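Local coordinates for protein glycoside Hydrolase (Bacteroides uniformis, PDB 5T9X) that probably hydrolyses agarose-type galactans as a glycoside hydrolase of family GH16, within an agarose-degrading pathway of a human gut bacterium, at residues 230-235 and 272-277. Residues are numbered along the deposited sequence; the frame is centred on the assembly and turned at random.
Sequences YQPTDP and MVRRVS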
loop_
_atom_site.group_PDB
_atom_site.type_symbol
_atom_site.label_atom_id
_atom_site.label_comp_id
_atom_site.label_asym_id
_atom_site.label_seq_id
_atom_site.Cartn_x
_atom_site.Cartn_y
_atom_site.Cartn_z
ATOM N N TYR A 230 -10.098 14.158 1.637
ATOM C CA TYR A 230 -10.319 13.862 3.060
ATOM C C TYR A 230 -9.657 12.556 3.454
ATOM O O TYR A 230 -9.765 11.587 2.750
ATOM C CB TYR A 230 -11.787 13.763 3.399
ATOM C CG TYR A 230 -11.990 13.170 4.754
ATOM C CD1 TYR A 230 -11.956 13.962 5.879
ATOM C CD2 TYR A 230 -12.144 11.786 4.921
ATOM C CE1 TYR A 230 -12.135 13.414 7.145
ATOM C CE2 TYR A 230 -12.295 11.225 6.172
ATOM C CZ TYR A 230 -12.296 12.039 7.289
ATOM O OH TYR A 230 -12.468 11.499 8.540
ATOM N N GLN A 231 -8.997 12.555 4.605
ATOM C CA GLN A 231 -8.646 11.323 5.309
ATOM C C GLN A 231 -8.844 11.527 6.798
ATOM O O GLN A 231 -8.887 12.657 7.261
ATOM C CB GLN A 231 -7.206 10.924 5.045
ATOM C CG GLN A 231 -6.157 11.946 5.489
ATOM C CD GLN A 231 -4.711 11.450 5.379
ATOM O OE1 GLN A 231 -4.424 10.251 5.310
ATOM N NE2 GLN A 231 -3.793 12.382 5.392
ATOM N N PRO A 232 -8.937 10.437 7.559
ATOM C CA PRO A 232 -8.895 10.600 9.006
ATOM C C PRO A 232 -7.551 11.165 9.469
ATOM O O PRO A 232 -6.517 10.941 8.860
ATOM C CB PRO A 232 -9.114 9.180 9.528
ATOM C CG PRO A 232 -9.768 8.452 8.408
ATOM C CD PRO A 232 -9.112 9.022 7.184
ATOM N N THR A 233 -7.607 11.932 10.531
ATOM C CA THR A 233 -6.515 12.819 10.925
ATOM C C THR A 233 -6.118 12.642 12.411
ATOM O O THR A 233 -5.364 13.457 12.957
ATOM C CB THR A 233 -6.963 14.283 10.686
ATOM O OG1 THR A 233 -8.234 14.507 11.336
ATOM C CG2 THR A 233 -7.101 14.588 9.192
ATOM N N ASP A 234 -6.600 11.571 13.041
ATOM C CA ASP A 234 -6.409 11.382 14.456
ATOM C C ASP A 234 -5.130 10.550 14.769
ATOM O O ASP A 234 -4.541 9.985 13.874
ATOM C CB ASP A 234 -7.704 10.857 15.094
ATOM C CG ASP A 234 -8.035 9.435 14.681
ATOM O OD1 ASP A 234 -8.405 9.230 13.497
ATOM O OD2 ASP A 234 -7.915 8.538 15.553
ATOM N N PRO A 235 -4.665 10.543 16.027
ATOM C CA PRO A 235 -3.387 9.840 16.299
ATOM C C PRO A 235 -3.379 8.317 15.928
ATOM O O PRO A 235 -2.374 7.810 15.450
ATOM C CB PRO A 235 -3.177 10.048 17.811
ATOM C CG PRO A 235 -4.067 11.179 18.176
ATOM C CD PRO A 235 -5.233 11.141 17.250
ATOM N N MET A 272 -6.789 -6.931 15.859
ATOM C CA MET A 272 -7.562 -5.792 15.411
ATOM C C MET A 272 -7.049 -4.541 16.145
ATOM O O MET A 272 -7.214 -4.434 17.358
ATOM C CB MET A 272 -9.041 -6.110 15.619
ATOM C CG MET A 272 -10.035 -5.005 15.862
ATOM S SD MET A 272 -10.060 -3.540 14.813
ATOM C CE MET A 272 -10.402 -2.410 16.176
ATOM N N VAL A 273 -6.400 -3.626 15.410
ATOM C CA VAL A 273 -5.730 -2.452 16.020
ATOM C C VAL A 273 -6.368 -1.106 15.710
ATOM O O VAL A 273 -5.945 -0.117 16.265
ATOM C CB VAL A 273 -4.223 -2.301 15.629
ATOM C CG1 VAL A 273 -3.400 -3.499 16.085
ATOM C CG2 VAL A 273 -4.045 -2.043 14.136
ATOM N N ARG A 274 -7.307 -1.043 14.772
ATOM C CA ARG A 274 -7.997 0.197 14.460
ATOM C C ARG A 274 -9.318 -0.022 13.749
ATOM O O ARG A 274 -9.360 -0.606 12.656
ATOM C CB ARG A 274 -7.139 1.096 13.585
ATOM C CG ARG A 274 -7.826 2.430 13.301
ATOM C CD ARG A 274 -6.823 3.408 12.764
ATOM N NE ARG A 274 -7.409 4.628 12.222
ATOM C CZ ARG A 274 -7.877 5.647 12.936
ATOM N NH1 ARG A 274 -7.857 5.621 14.274
ATOM N NH2 ARG A 274 -8.365 6.707 12.287
ATOM N N ARG A 275 -10.379 0.518 14.336
ATOM C CA ARG A 275 -11.711 0.443 13.763
ATOM C C ARG A 275 -12.113 1.816 13.268
ATOM O O ARG A 275 -12.073 2.786 14.039
ATOM C CB ARG A 275 -12.703 -0.048 14.826
ATOM C CG ARG A 275 -14.179 0.140 14.463
ATOM C CD ARG A 275 -15.090 -0.929 15.069
ATOM N NE ARG A 275 -14.654 -1.223 16.435
ATOM C CZ ARG A 275 -14.246 -2.408 16.889
ATOM N NH1 ARG A 275 -14.253 -3.512 16.125
ATOM N NH2 ARG A 275 -13.840 -2.480 18.146
ATOM N N VAL A 276 -12.543 1.892 12.012
ATOM C CA VAL A 276 -13.021 3.147 11.429
ATOM C C VAL A 276 -14.497 2.962 11.023
ATOM O O VAL A 276 -14.826 2.312 10.022
ATOM C CB VAL A 276 -12.109 3.553 10.267
ATOM C CG1 VAL A 276 -12.662 4.743 9.508
ATOM C CG2 VAL A 276 -10.697 3.849 10.775
ATOM N N SER A 277 -15.379 3.524 11.842
ATOM C CA SER A 277 -16.822 3.244 11.781
ATOM C C SER A 277 -17.683 4.514 11.892
ATOM O O SER A 277 -17.527 5.307 12.839
ATOM C CB SER A 277 -17.186 2.311 12.939
ATOM O OG SER A 277 -18.532 1.892 12.842
#
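An end-on, two-pronged salt bridge between Asp234 and Arg274 ties the two sheets of the beta-sandwich, the fold of GH16 enzymes, together near one margin. It exemplifies how a long, extended arginine can join backbones that do not touch: from the loop-like break in strand 227-239 to strand 271-277, the nearest CA atoms across the two segments, those of Pro232 and Val276, are 8.9 Å apart. Arg274 reaches Asp234 with CG anti to the backbone N (chi1 -177°) and the chain extended as far as NE. NH2 of Arg274 donates to OD1 of Asp234 (2.8 Å), and NH1 of Arg274 to OD2 of Asp234 (3.2 Å). Both oxygens accept through their syn lone pairs, yet the carboxylate and guanidinium planes are turned 36° apart, so the fork is twisted rather than flat. CB of Pro232 sits at the guanidinium edge, in its plane, 3.8 Å from NH2 of Arg274. An alanine in place of Asp234 would probably leave the buried guanidinium without this counter-charge and freer to turn. Ile281 of the short helix 279-282 touches both charged side chains; Pro232 packs on strand 215-224, and Val273 and Arg274 both stand opposite Tyr266 of strand 263-268, a classic beta bulge.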